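Pyridine synthase TbtD (Thermobispora bispora, PDB 5WA4) probably catalyses the formal [4+2] aza-cycloaddition that builds the pyridine of the thiopeptide antibiotic thiomuracin, and binds an N-terminal leader peptide fragment. Local coordinates at residues P21-I26 with F46-R51; R12-Y17 with G53-I58; D16-P21 with S118-I123; P149-A154 with L325-L330. All coordinates share one frame; numbering follows the deposited sequence.

Contact 1 of 4, residues P21-I26 with F46-R51; sequences PMDDLI and FLRHWR
Asp23 and Arg48 form a salt bridge between helix 22-35 and strand 44-49. Arg48 NH2 donates to Asp23 OD1 over 2.8 Å, with an N-H...O angle of 157°. The oxygen lies at the guanidinium edge, in its plane, and is met nearly along its own C-O axis, although the carboxylate and guanidinium planes stand 89° apart. Asp23 CB starts off away from the strand, but the carboxylate swings back to it. Arg48 reaches across with its chain extended from CG to NE, and its NE makes a weak hydrogen bond to Arg327 O of helix 307-328.

The helix lies against one face of a four-stranded antiparallel sheet, running nearly antiparallel to edge strand 44-49, with the segment axes 11.3 Å apart. Met22 CG sits over one face of the guanidinium, 3.8 Å from Arg48 NH1, the two chains sliding past each other in opposite directions. Beyond the polar pair, Ile26 crosses Phe46 at about a right angle: Ile26 CG1 approaches Phe46 CE1 at 3.8 Å, and Ile26 CG2 approaches Phe46 CZ at 3.9 Å. Ile26 CD1 turns to Arg48 NH2, 3.6 Å away. Helix 135-159 adds Leu155 against Ile26 and Tyr152 against Phe46.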
loop_
_atom_site.group_PDB
_atom_site.type_symbol
_atom_site.label_atom_id
_atom_site.label_comp_id
_atom_site.label_asym_id
_atom_site.label_seq_id
_atom_site.Cartn_x
_atom_site.Cartn_y
_atom_site.Cartn_z
ATOM N N PRO E 21 5.586 44.361 14.418
ATOM C CA PRO E 21 6.017 43.481 15.515
ATOM C C PRO E 21 4.814 42.916 16.291
ATOM O O PRO E 21 4.182 43.633 17.075
ATOM C CB PRO E 21 6.875 44.400 16.394
ATOM C CG PRO E 21 6.408 45.786 16.074
ATOM C CD PRO E 21 5.947 45.771 14.642
ATOM N N MET E 22 4.504 41.640 16.057
ATOM C CA MET E 22 3.345 40.985 16.669
ATOM C C MET E 22 3.482 40.875 18.190
ATOM O O MET E 22 2.525 41.178 18.905
ATOM C CB MET E 22 3.136 39.602 16.048
ATOM C CG MET E 22 1.845 38.889 16.433
ATOM S SD MET E 22 0.327 39.729 15.928
ATOM C CE MET E 22 0.320 39.520 14.153
ATOM N N ASP E 23 4.659 40.472 18.687
ATOM C CA ASP E 23 4.886 40.376 20.152
ATOM C C ASP E 23 4.565 41.706 20.858
ATOM O O ASP E 23 4.318 41.730 22.065
ATOM C CB ASP E 23 6.340 39.959 20.486
ATOM C CG ASP E 23 6.578 38.438 20.397
ATOM O OD1 ASP E 23 5.773 37.730 19.765
ATOM O OD2 ASP E 23 7.596 37.937 20.924
ATOM N N ASP E 24 4.576 42.810 20.104
ATOM C CA ASP E 24 4.359 44.138 20.681
ATOM C C ASP E 24 2.887 44.475 20.723
ATOM O O ASP E 24 2.410 45.060 21.696
ATOM C CB ASP E 24 5.114 45.227 19.898
ATOM C CG ASP E 24 6.562 45.410 20.366
ATOM O OD1 ASP E 24 6.845 45.289 21.589
ATOM O OD2 ASP E 24 7.412 45.672 19.484
ATOM N N LEU E 25 2.174 44.123 19.658
ATOM C CA LEU E 25 0.728 44.304 19.619
ATOM C C LEU E 25 0.077 43.538 20.758
ATOM O O LEU E 25 -0.910 43.989 21.343
ATOM C CB LEU E 25 0.156 43.846 18.277
ATOM C CG LEU E 25 -1.353 43.577 18.184
ATOM C CD1 LEU E 25 -2.189 44.813 18.443
ATOM C CD2 LEU E 25 -1.676 43.022 16.824
ATOM N N ILE E 26 0.641 42.373 21.062
ATOM C CA ILE E 26 0.150 41.546 22.153
ATOM C C ILE E 26 0.257 42.333 23.452
ATOM O O ILE E 26 -0.760 42.607 24.098
ATOM C CB ILE E 26 0.929 40.188 22.240
ATOM C CG1 ILE E 26 0.401 39.201 21.194
ATOM C CG2 ILE E 26 0.833 39.560 23.627
ATOM C CD1 ILE E 26 1.255 37.971 21.048
ATOM N N PHE E 46 -6.336 34.992 22.879
ATOM C CA PHE E 46 -6.046 35.394 21.512
ATOM C C PHE E 46 -5.249 34.298 20.823
ATOM O O PHE E 46 -4.578 33.499 21.483
ATOM C CB PHE E 46 -5.289 36.748 21.468
ATOM C CG PHE E 46 -4.117 36.829 22.418
ATOM C CD1 PHE E 46 -2.843 36.512 21.999
ATOM C CD2 PHE E 46 -4.301 37.204 23.742
ATOM C CE1 PHE E 46 -1.776 36.577 22.872
ATOM C CE2 PHE E 46 -3.229 37.268 24.626
ATOM C CZ PHE E 46 -1.970 36.952 24.190
ATOM N N LEU E 47 -5.344 34.265 19.497
ATOM C CA LEU E 47 -4.523 33.389 18.673
ATOM C C LEU E 47 -3.919 34.115 17.453
ATOM O O LEU E 47 -4.532 35.056 16.899
ATOM C CB LEU E 47 -5.355 32.204 18.181
ATOM C CG LEU E 47 -5.994 31.277 19.213
ATOM C CD1 LEU E 47 -7.045 30.416 18.543
ATOM C CD2 LEU E 47 -4.945 30.429 19.917
ATOM N N ARG E 48 -2.739 33.666 17.018
ATOM C CA ARG E 48 -2.206 34.102 15.727
ATOM C C ARG E 48 -2.695 33.205 14.609
ATOM O O ARG E 48 -2.866 32.004 14.809
ATOM C CB ARG E 48 -0.684 34.094 15.721
ATOM C CG ARG E 48 -0.077 34.661 16.950
ATOM C CD ARG E 48 1.376 34.377 16.977
ATOM N NE ARG E 48 1.982 34.892 18.199
ATOM C CZ ARG E 48 3.163 35.502 18.247
ATOM N NH1 ARG E 48 3.828 35.716 17.129
ATOM N NH2 ARG E 48 3.673 35.916 19.406
ATOM N N HIS E 49 -2.895 33.785 13.435
ATOM C CA HIS E 49 -3.199 33.030 12.227
ATOM C C HIS E 49 -2.749 33.787 10.948
ATOM O O HIS E 49 -2.601 35.015 10.958
ATOM C CB HIS E 49 -4.696 32.724 12.139
ATOM C CG HIS E 49 -5.016 31.577 11.234
ATOM N ND1 HIS E 49 -5.323 31.744 9.901
ATOM C CD2 HIS E 49 -5.052 30.241 11.466
ATOM C CE1 HIS E 49 -5.544 30.560 9.351
ATOM N NE2 HIS E 49 -5.388 29.632 10.281
ATOM N N TRP E 50 -2.600 33.027 9.856
ATOM C CA TRP E 50 -2.045 33.465 8.584
ATOM C C TRP E 50 -3.035 33.955 7.538
ATOM O O TRP E 50 -2.653 34.669 6.611
ATOM C CB TRP E 50 -1.246 32.322 7.952
ATOM C CG TRP E 50 -1.997 31.018 7.824
ATOM C CD1 TRP E 50 -2.009 29.997 8.723
ATOM C CD2 TRP E 50 -2.844 30.594 6.729
ATOM N NE1 TRP E 50 -2.799 28.971 8.274
ATOM C CE2 TRP E 50 -3.324 29.303 7.063
ATOM C CE3 TRP E 50 -3.238 31.177 5.519
ATOM C CZ2 TRP E 50 -4.186 28.587 6.218
ATOM C CZ3 TRP E 50 -4.091 30.458 4.683
ATOM C CH2 TRP E 50 -4.554 29.175 5.039
ATOM N N ARG E 51 -4.292 33.561 7.659
ATOM C CA ARG E 51 -5.195 33.691 6.532
ATOM C C ARG E 51 -5.596 35.129 6.270
ATOM O O ARG E 51 -6.019 35.843 7.181
ATOM C CB ARG E 51 -6.431 32.830 6.756
ATOM C CG ARG E 51 -7.090 32.381 5.480
ATOM C CD ARG E 51 -8.423 31.760 5.781
ATOM N NE ARG E 51 -9.561 32.642 5.556
ATOM C CZ ARG E 51 -10.637 32.638 6.326
ATOM N NH1 ARG E 51 -10.675 31.817 7.363
ATOM N NH2 ARG E 51 -11.659 33.457 6.074
#

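Contact 2 of 4, residues R12-Y17 with G53-I58; sequences RFRVDY and GPHLRI
Backbone hydrogen bonds pair strands 9-16 and 55-62 as antiparallel neighbours in the middle of the four-stranded sheet. Phe13 and Ile58 form one hydrogen-bonded pair, Phe13 N to Ile58 O and Ile58 N to Phe13 O both measuring 2.9 Å. Val15 and Leu56 form the next, with Val15 N to Leu56 O at 3.0 Å and nearly straight. Beyond, pairing fades into a weak bond from Tyr17 N to Pro54 O, while the Tyr17 hydroxyl is hydrogen-bonded to Tyr82 OH and Arg86 O.

Apolar contacts occupy the face carrying Phe13, Val15, Leu56 and Ile58. Val15 CG2 meets Ile58 CD1 at 3.6 Å, and Phe13 CB faces Ile58 CB at 3.8 Å. Helix 22-35 packs over this side through Leu25 and Met22.

Polar groups gather on the face of Arg14, Asp16 and His55. Arg14, extended from CG to NE, grips Asp16 side-on: NE goes to OD1, and Arg14 NH2 reaches Asp16 OD2 at 3.0 Å. Both carboxylate oxygens lie in the guanidinium plane, but the nitrogens approach from above the carboxylate plane. His55 lies over one guanidinium face, the planes 43° apart, and its ring is steered by a bond from His55 ND1 to Gly53 O of 2.8 Å. Arg14 NH2 also bonds to Arg51 O, and Asp16 OD1 to Ser118.

The guanidinium would probably disfavour protonation of His55, and Asp16 probably balances the buried Arg14 charge.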
loop_
_atom_site.group_PDB
_atom_site.type_symbol
_atom_site.label_atom_id
_atom_site.label_comp_id
_atom_site.label_asym_id
_atom_site.label_seq_id
_atom_site.Cartn_x
_atom_site.Cartn_y
_atom_site.Cartn_z
ATOM N N ARG E 12 -15.955 37.008 18.480
ATOM C CA ARG E 12 -14.719 37.013 17.706
ATOM C C ARG E 12 -14.296 38.401 17.241
ATOM O O ARG E 12 -15.120 39.220 16.836
ATOM C CB ARG E 12 -14.857 36.099 16.495
ATOM C CG ARG E 12 -15.037 34.648 16.845
ATOM C CD ARG E 12 -15.145 33.805 15.596
ATOM N NE ARG E 12 -16.417 34.006 14.913
ATOM C CZ ARG E 12 -16.693 33.498 13.720
ATOM N NH1 ARG E 12 -15.781 32.765 13.094
ATOM N NH2 ARG E 12 -17.873 33.716 13.156
ATOM N N PHE E 13 -12.991 38.649 17.291
ATOM C CA PHE E 13 -12.436 39.879 16.752
ATOM C C PHE E 13 -11.245 39.575 15.855
ATOM O O PHE E 13 -10.460 38.668 16.142
ATOM C CB PHE E 13 -12.031 40.823 17.885
ATOM C CG PHE E 13 -13.197 41.530 18.524
ATOM C CD1 PHE E 13 -13.801 42.605 17.893
ATOM C CD2 PHE E 13 -13.701 41.110 19.745
ATOM C CE1 PHE E 13 -14.882 43.253 18.472
ATOM C CE2 PHE E 13 -14.778 41.757 20.328
ATOM C CZ PHE E 13 -15.371 42.826 19.689
ATOM N N ARG E 14 -11.125 40.328 14.762
ATOM C CA ARG E 14 -9.981 40.211 13.874
ATOM C C ARG E 14 -9.109 41.486 13.885
ATOM O O ARG E 14 -9.570 42.557 13.492
ATOM C CB ARG E 14 -10.438 39.917 12.448
ATOM C CG ARG E 14 -9.270 39.543 11.538
ATOM C CD ARG E 14 -9.567 39.580 10.052
ATOM N NE ARG E 14 -8.313 39.531 9.300
ATOM C CZ ARG E 14 -7.775 38.428 8.783
ATOM N NH1 ARG E 14 -8.386 37.257 8.926
ATOM N NH2 ARG E 14 -6.628 38.491 8.120
ATOM N N VAL E 15 -7.854 41.358 14.322
ATOM C CA VAL E 15 -6.883 42.457 14.289
ATOM C C VAL E 15 -5.753 42.243 13.270
ATOM O O VAL E 15 -4.803 41.518 13.560
ATOM C CB VAL E 15 -6.214 42.643 15.665
ATOM C CG1 VAL E 15 -5.348 43.896 15.675
ATOM C CG2 VAL E 15 -7.259 42.663 16.762
ATOM N N ASP E 16 -5.832 42.883 12.103
ATOM C CA ASP E 16 -4.775 42.763 11.084
ATOM C C ASP E 16 -3.502 43.552 11.427
ATOM O O ASP E 16 -3.557 44.725 11.794
ATOM C CB ASP E 16 -5.294 43.222 9.717
ATOM C CG ASP E 16 -6.386 42.316 9.169
ATOM O OD1 ASP E 16 -7.574 42.526 9.508
ATOM O OD2 ASP E 16 -6.058 41.408 8.385
ATOM N N TYR E 17 -2.351 42.906 11.288
ATOM C CA TYR E 17 -1.090 43.543 11.632
ATOM C C TYR E 17 0.040 42.832 10.892
ATOM O O TYR E 17 0.868 42.156 11.491
ATOM C CB TYR E 17 -0.905 43.492 13.135
ATOM C CG TYR E 17 0.074 44.464 13.739
ATOM C CD1 TYR E 17 -0.089 45.841 13.611
ATOM C CD2 TYR E 17 1.142 43.996 14.492
ATOM C CE1 TYR E 17 0.807 46.714 14.197
ATOM C CE2 TYR E 17 2.048 44.854 15.084
ATOM C CZ TYR E 17 1.881 46.210 14.945
ATOM O OH TYR E 17 2.806 47.036 15.560
ATOM N N GLY E 53 -3.594 37.421 5.651
ATOM C CA GLY E 53 -2.567 38.273 6.214
ATOM C C GLY E 53 -2.381 38.063 7.700
ATOM O O GLY E 53 -3.372 37.976 8.431
ATOM N N PRO E 54 -1.108 38.040 8.150
ATOM C CA PRO E 54 -0.706 37.784 9.535
ATOM C C PRO E 54 -1.600 38.579 10.447
ATOM O O PRO E 54 -1.667 39.792 10.268
ATOM C CB PRO E 54 0.737 38.308 9.599
ATOM C CG PRO E 54 1.184 38.353 8.212
ATOM C CD PRO E 54 -0.018 38.671 7.390
ATOM N N HIS E 55 -2.313 37.931 11.362
ATOM C CA HIS E 55 -3.233 38.674 12.209
ATOM C C HIS E 55 -3.434 38.014 13.526
ATOM O O HIS E 55 -2.815 36.998 13.816
ATOM C CB HIS E 55 -4.584 38.858 11.536
ATOM C CG HIS E 55 -5.326 37.584 11.301
ATOM N ND1 HIS E 55 -5.323 36.940 10.082
ATOM C CD2 HIS E 55 -6.128 36.852 12.112
ATOM C CE1 HIS E 55 -6.073 35.855 10.158
ATOM N NE2 HIS E 55 -6.578 35.782 11.374
ATOM N N LEU E 56 -4.287 38.630 14.334
ATOM C CA LEU E 56 -4.633 38.102 15.636
ATOM C C LEU E 56 -6.106 37.836 15.663
ATOM O O LEU E 56 -6.891 38.596 15.097
ATOM C CB LEU E 56 -4.255 39.058 16.768
ATOM C CG LEU E 56 -2.789 39.029 17.183
ATOM C CD1 LEU E 56 -2.588 39.572 18.603
ATOM C CD2 LEU E 56 -2.255 37.602 17.041
ATOM N N ARG E 57 -6.469 36.735 16.313
ATOM C CA ARG E 57 -7.864 36.400 16.536
ATOM C C ARG E 57 -8.130 36.577 18.013
ATOM O O ARG E 57 -7.485 35.914 18.838
ATOM C CB ARG E 57 -8.165 34.972 16.062
ATOM C CG ARG E 57 -8.961 34.926 14.780
ATOM C CD ARG E 57 -8.174 34.423 13.585
ATOM N NE ARG E 57 -8.245 32.977 13.396
ATOM C CZ ARG E 57 -8.633 32.358 12.275
ATOM N NH1 ARG E 57 -9.035 33.036 11.208
ATOM N NH2 ARG E 57 -8.650 31.037 12.240
ATOM N N ILE E 58 -9.031 37.498 18.361
ATOM C CA ILE E 58 -9.396 37.670 19.774
ATOM C C ILE E 58 -10.748 37.007 20.115
ATOM O O ILE E 58 -11.766 37.211 19.435
ATOM C CB ILE E 58 -9.441 39.165 20.183
ATOM C CG1 ILE E 58 -8.035 39.773 20.134
ATOM C CG2 ILE E 58 -9.994 39.322 21.602
ATOM C CD1 ILE E 58 -8.040 41.257 20.011
#

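Contact 3 of 4, residues D16-P21 with S118-I123; sequences DYHAGP and SPDNTI
His18 and Asp120 are stacked flat, tip to tip, with imidazole and carboxylate planes only 6° apart. The His18 ring swings beside its own backbone N (chi1 -58°), whereas Asp120 CG stands anti to its backbone N (chi1 -166°), so that Asp120 CG lies 3.4 Å from His18 ND1 over one ring face. Asp120 OD1 is gripped by the backbone as well, accepting a bond from His18 N at 2.9 Å from above the carboxylate plane; Asp120 OD2 turns to Ser88. At the edge of the imidazole, His18 CE1 approaches Ser118 O at 3.3 Å.

Ser118 holds OG anti to its backbone N and donates it to Asp16 OD1, though the position of this hydroxyl is less certain. Thr122 places OG1 in the crowded position between backbone N and carbonyl carbon, from where OG1 bonds to Pro119 O at 2.7 Å and closes across the type II beta turn of Pro119-Thr122. Asn121 OD1 comes to the edge of the Tyr17 ring, 3.7 Å from Tyr17 CD1, and bonds to Ser88 N. Asp16 N to Thr122 O, 3.2 Å and nearly along the C=O axis, joins the chain where strand 9-16 ends to the turn leading into edge strand 123-128.

The carboxylate against the ring face might favour a protonated His18, the His18 N-H probably stabilises Asp120 as an anion, and Arg14 probably does so for Asp16 through their salt bridge.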
loop_
_atom_site.group_PDB
_atom_site.type_symbol
_atom_site.label_atom_id
_atom_site.label_comp_id
_atom_site.label_asym_id
_atom_site.label_seq_id
_atom_site.Cartn_x
_atom_site.Cartn_y
_atom_site.Cartn_z
ATOM N N ASP E 16 -5.832 42.883 12.103
ATOM C CA ASP E 16 -4.775 42.763 11.084
ATOM C C ASP E 16 -3.502 43.552 11.427
ATOM O O ASP E 16 -3.557 44.725 11.794
ATOM C CB ASP E 16 -5.294 43.222 9.717
ATOM C CG ASP E 16 -6.386 42.316 9.169
ATOM O OD1 ASP E 16 -7.574 42.526 9.508
ATOM O OD2 ASP E 16 -6.058 41.408 8.385
ATOM N N TYR E 17 -2.351 42.906 11.288
ATOM C CA TYR E 17 -1.090 43.543 11.632
ATOM C C TYR E 17 0.040 42.832 10.892
ATOM O O TYR E 17 0.868 42.156 11.491
ATOM C CB TYR E 17 -0.905 43.492 13.135
ATOM C CG TYR E 17 0.074 44.464 13.739
ATOM C CD1 TYR E 17 -0.089 45.841 13.611
ATOM C CD2 TYR E 17 1.142 43.996 14.492
ATOM C CE1 TYR E 17 0.807 46.714 14.197
ATOM C CE2 TYR E 17 2.048 44.854 15.084
ATOM C CZ TYR E 17 1.881 46.210 14.945
ATOM O OH TYR E 17 2.806 47.036 15.560
ATOM N N HIS E 18 0.049 43.003 9.575
ATOM C CA HIS E 18 0.858 42.188 8.671
ATOM C C HIS E 18 2.366 42.129 8.942
ATOM O O HIS E 18 2.919 41.050 9.169
ATOM C CB HIS E 18 0.625 42.670 7.240
ATOM C CG HIS E 18 -0.812 42.612 6.825
ATOM N ND1 HIS E 18 -1.306 43.315 5.749
ATOM C CD2 HIS E 18 -1.854 41.926 7.342
ATOM C CE1 HIS E 18 -2.599 43.066 5.622
ATOM N NE2 HIS E 18 -2.958 42.227 6.572
ATOM N N ALA E 19 3.050 43.265 8.896
ATOM C CA ALA E 19 4.503 43.231 8.959
ATOM C C ALA E 19 4.998 43.885 10.220
ATOM O O ALA E 19 6.203 44.060 10.415
ATOM C CB ALA E 19 5.112 43.905 7.735
ATOM N N GLY E 20 4.064 44.266 11.076
ATOM C CA GLY E 20 4.441 44.883 12.335
ATOM C C GLY E 20 4.971 43.871 13.333
ATOM O O GLY E 20 4.837 42.662 13.130
ATOM N N PRO E 21 5.586 44.361 14.418
ATOM C CA PRO E 21 6.017 43.481 15.515
ATOM C C PRO E 21 4.814 42.916 16.291
ATOM O O PRO E 21 4.182 43.633 17.075
ATOM C CB PRO E 21 6.875 44.400 16.394
ATOM C CG PRO E 21 6.408 45.786 16.074
ATOM C CD PRO E 21 5.947 45.771 14.642
ATOM N N SER E 118 -7.371 41.054 4.097
ATOM C CA SER E 118 -8.014 42.078 4.904
ATOM C C SER E 118 -7.076 43.284 4.970
ATOM O O SER E 118 -5.851 43.120 4.912
ATOM C CB SER E 118 -8.317 41.527 6.302
ATOM O OG SER E 118 -8.467 42.544 7.269
ATOM N N PRO E 119 -7.642 44.498 5.070
ATOM C CA PRO E 119 -6.878 45.742 5.204
ATOM C C PRO E 119 -5.950 45.728 6.403
ATOM O O PRO E 119 -6.368 45.289 7.472
ATOM C CB PRO E 119 -7.965 46.792 5.375
ATOM C CG PRO E 119 -9.139 46.219 4.648
ATOM C CD PRO E 119 -9.085 44.755 4.935
ATOM N N ASP E 120 -4.714 46.200 6.234
ATOM C CA ASP E 120 -3.734 46.133 7.312
ATOM C C ASP E 120 -4.116 47.148 8.380
ATOM O O ASP E 120 -4.794 48.134 8.097
ATOM C CB ASP E 120 -2.321 46.377 6.773
ATOM C CG ASP E 120 -1.223 45.994 7.765
ATOM O OD1 ASP E 120 -1.496 45.284 8.761
ATOM O OD2 ASP E 120 -0.058 46.383 7.525
ATOM N N ASN E 121 -3.731 46.863 9.618
ATOM C CA ASN E 121 -3.973 47.757 10.748
ATOM C C ASN E 121 -5.438 48.065 11.065
ATOM O O ASN E 121 -5.703 48.975 11.853
ATOM C CB ASN E 121 -3.235 49.084 10.528
ATOM C CG ASN E 121 -1.758 48.896 10.317
ATOM O OD1 ASN E 121 -1.020 48.606 11.260
ATOM N ND2 ASN E 121 -1.312 49.062 9.074
ATOM N N THR E 122 -6.379 47.333 10.466
ATOM C CA THR E 122 -7.800 47.483 10.816
ATOM C C THR E 122 -8.277 46.486 11.879
ATOM O O THR E 122 -7.630 45.473 12.130
ATOM C CB THR E 122 -8.714 47.323 9.588
ATOM O OG1 THR E 122 -8.462 46.060 8.963
ATOM C CG2 THR E 122 -8.471 48.426 8.597
ATOM N N ILE E 123 -9.424 46.790 12.488
ATOM C CA ILE E 123 -10.081 45.925 13.467
ATOM C C ILE E 123 -11.470 45.568 12.990
ATOM O O ILE E 123 -12.290 46.447 12.750
ATOM C CB ILE E 123 -10.198 46.593 14.854
ATOM C CG1 ILE E 123 -8.843 46.598 15.559
ATOM C CG2 ILE E 123 -11.235 45.878 15.701
ATOM C CD1 ILE E 123 -8.850 47.295 16.906
#

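Contact 4 of 4, residues P149-A154 with L325-L330; sequences PSVYHA and LTRLGL
The guanidinium of Arg327 carries Val151 on one face: Val151 CG2 lies 3.5 Å from Arg327 NH1 and 4.0 Å from Arg327 CZ, and the two side chains cross at about a right angle. Its terminal nitrogens are held by the preceding part of helix 135-159, NH1 by Tyr144 O and NH2 by Thr148 OG1. The same cation makes a cation-pi contact with Phe46 of strand 44-49, which approaches from the same side of the guanidinium plane as Val151. Arg327 gets there with CG anti to its backbone N and a chain extended from CG to NE.

The remainder of the interface is apolar. Leu328 sends CD2 into the corner between two residues one helical turn apart, 3.7 Å from Ala154 CB and 3.9 Å from Val151 CA, and CD1 follows at 3.9 Å from Ala154 CB. The Val151 and Leu328 side chains pass in opposite directions, Val151 CG1 lying 4.1 Å from Leu328 CD2. No hydrogen bond links the two segments themselves.

The contact joins helix 135-159, kinked near Pro149 and Ser150, to the C-terminal end of helix 307-328, which closes in a Schellman motif: Gly329 takes a positive phi (116°), and Leu330 N bonds to Leu325 O at 3.1 Å. Helix 164-178 lies behind Leu325 and Leu330.

The buried Arg327 cation is thus met by neutral acceptors, Tyr144 O and Thr148 OG1, and by the Phe46 ring, which together probably stabilise it.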
loop_
_atom_site.group_PDB
_atom_site.type_symbol
_atom_site.label_atom_id
_atom_site.label_comp_id
_atom_site.label_asym_id
_atom_site.label_seq_id
_atom_site.Cartn_x
_atom_site.Cartn_y
_atom_site.Cartn_z
ATOM N N PRO E 149 -1.519 34.519 31.011
ATOM C CA PRO E 149 -0.405 35.175 31.715
ATOM C C PRO E 149 0.925 34.460 31.510
ATOM O O PRO E 149 1.972 35.037 31.802
ATOM C CB PRO E 149 -0.827 35.120 33.198
ATOM C CG PRO E 149 -1.900 34.090 33.272
ATOM C CD PRO E 149 -2.593 34.125 31.939
ATOM N N SER E 150 0.893 33.223 31.032
ATOM C CA SER E 150 2.138 32.536 30.718
ATOM C C SER E 150 2.681 33.036 29.380
ATOM O O SER E 150 3.885 32.910 29.088
ATOM C CB SER E 150 1.947 31.016 30.686
ATOM O OG SER E 150 2.146 30.464 31.968
ATOM N N VAL E 151 1.785 33.598 28.573
ATOM C CA VAL E 151 2.186 34.183 27.314
ATOM C C VAL E 151 2.966 35.469 27.581
ATOM O O VAL E 151 4.141 35.565 27.204
ATOM C CB VAL E 151 0.996 34.456 26.418
ATOM C CG1 VAL E 151 1.433 35.163 25.164
ATOM C CG2 VAL E 151 0.341 33.147 26.052
ATOM N N TYR E 152 2.319 36.430 28.246
ATOM C CA TYR E 152 2.923 37.720 28.587
ATOM C C TYR E 152 4.311 37.589 29.224
ATOM O O TYR E 152 5.292 38.191 28.760
ATOM C CB TYR E 152 2.017 38.489 29.527
ATOM C CG TYR E 152 0.633 38.722 28.991
ATOM C CD1 TYR E 152 0.438 39.105 27.678
ATOM C CD2 TYR E 152 -0.491 38.565 29.805
ATOM C CE1 TYR E 152 -0.837 39.326 27.179
ATOM C CE2 TYR E 152 -1.775 38.792 29.314
ATOM C CZ TYR E 152 -1.935 39.168 28.000
ATOM O OH TYR E 152 -3.182 39.400 27.487
ATOM N N HIS E 153 4.375 36.787 30.281
ATOM C CA HIS E 153 5.627 36.466 30.959
ATOM C C HIS E 153 6.693 36.027 29.959
ATOM O O HIS E 153 7.812 36.535 29.981
ATOM C CB HIS E 153 5.390 35.375 32.002
ATOM C CG HIS E 153 6.545 35.145 32.926
ATOM N ND1 HIS E 153 7.564 34.258 32.641
ATOM C CD2 HIS E 153 6.821 35.651 34.151
ATOM C CE1 HIS E 153 8.421 34.237 33.646
ATOM N NE2 HIS E 153 7.995 35.075 34.575
ATOM N N ALA E 154 6.337 35.106 29.068
ATOM C CA ALA E 154 7.269 34.624 28.057
ATOM C C ALA E 154 7.646 35.721 27.051
ATOM O O ALA E 154 8.812 35.841 26.659
ATOM C CB ALA E 154 6.685 33.432 27.338
ATOM N N LEU E 325 3.540 27.313 22.494
ATOM C CA LEU E 325 4.767 27.778 21.865
ATOM C C LEU E 325 4.471 28.434 20.503
ATOM O O LEU E 325 5.047 29.465 20.186
ATOM C CB LEU E 325 5.770 26.630 21.695
ATOM C CG LEU E 325 6.077 25.816 22.948
ATOM C CD1 LEU E 325 7.019 24.658 22.671
ATOM C CD2 LEU E 325 6.607 26.681 24.075
ATOM N N THR E 326 3.568 27.868 19.710
ATOM C CA THR E 326 3.171 28.546 18.476
ATOM C C THR E 326 2.546 29.912 18.809
ATOM O O THR E 326 2.674 30.874 18.045
ATOM C CB THR E 326 2.195 27.675 17.613
ATOM O OG1 THR E 326 2.952 26.742 16.834
ATOM C CG2 THR E 326 1.345 28.534 16.655
ATOM N N ARG E 327 1.900 30.019 19.963
ATOM C CA ARG E 327 1.283 31.290 20.346
ATOM C C ARG E 327 2.366 32.293 20.790
ATOM O O ARG E 327 2.152 33.507 20.760
ATOM C CB ARG E 327 0.271 31.072 21.463
ATOM C CG ARG E 327 -0.831 32.079 21.538
ATOM C CD ARG E 327 -1.697 31.711 22.719
ATOM N NE ARG E 327 -2.675 32.732 23.057
ATOM C CZ ARG E 327 -3.207 32.855 24.268
ATOM N NH1 ARG E 327 -2.835 32.023 25.235
ATOM N NH2 ARG E 327 -4.098 33.808 24.518
ATOM N N LEU E 328 3.520 31.769 21.207
ATOM C CA LEU E 328 4.656 32.596 21.613
ATOM C C LEU E 328 5.463 33.114 20.412
ATOM O O LEU E 328 6.279 34.023 20.557
ATOM C CB LEU E 328 5.594 31.822 22.547
ATOM C CG LEU E 328 5.047 31.281 23.870
ATOM C CD1 LEU E 328 6.161 30.660 24.700
ATOM C CD2 LEU E 328 4.337 32.359 24.659
ATOM N N GLY E 329 5.250 32.527 19.237
ATOM C CA GLY E 329 5.971 32.930 18.050
ATOM C C GLY E 329 6.876 31.854 17.469
ATOM O O GLY E 329 7.367 32.006 16.348
ATOM N N LEU E 330 7.108 30.777 18.215
ATOM C CA LEU E 330 7.971 29.671 17.772
ATOM C C LEU E 330 7.541 29.121 16.422
ATOM O O LEU E 330 6.353 28.928 16.166
ATOM C CB LEU E 330 7.980 28.534 18.798
ATOM C CG LEU E 330 9.290 27.756 18.870
ATOM C CD1 LEU E 330 10.369 28.646 19.488
ATOM C CD2 LEU E 330 9.150 26.480 19.681
#

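Contacts 1, 2 and 3 belong to the four-stranded antiparallel sheet and its flanking helix and loops: contact 2 is its buried middle, contact 1, partly buried, fixes the following helix to edge strand 44-49, and contact 3, also partly buried, ties loops at the sheet end, farthest from the chain centre. Contacts 2 and 3 share Asp16 and Tyr17, and contact 1 shares Pro21 with contact 3. Contact 4, buried, joins two helices; its centre lies about 6 Å from the centre of the chain, and it meets contact 1 where Phe46 and Arg48 touch Arg327. Backbone pairing dominates contact 2, side-chain-to-backbone and hydroxyl bonds contact 3, one salt bridge with apolar packing contact 1, and packing alone contact 4.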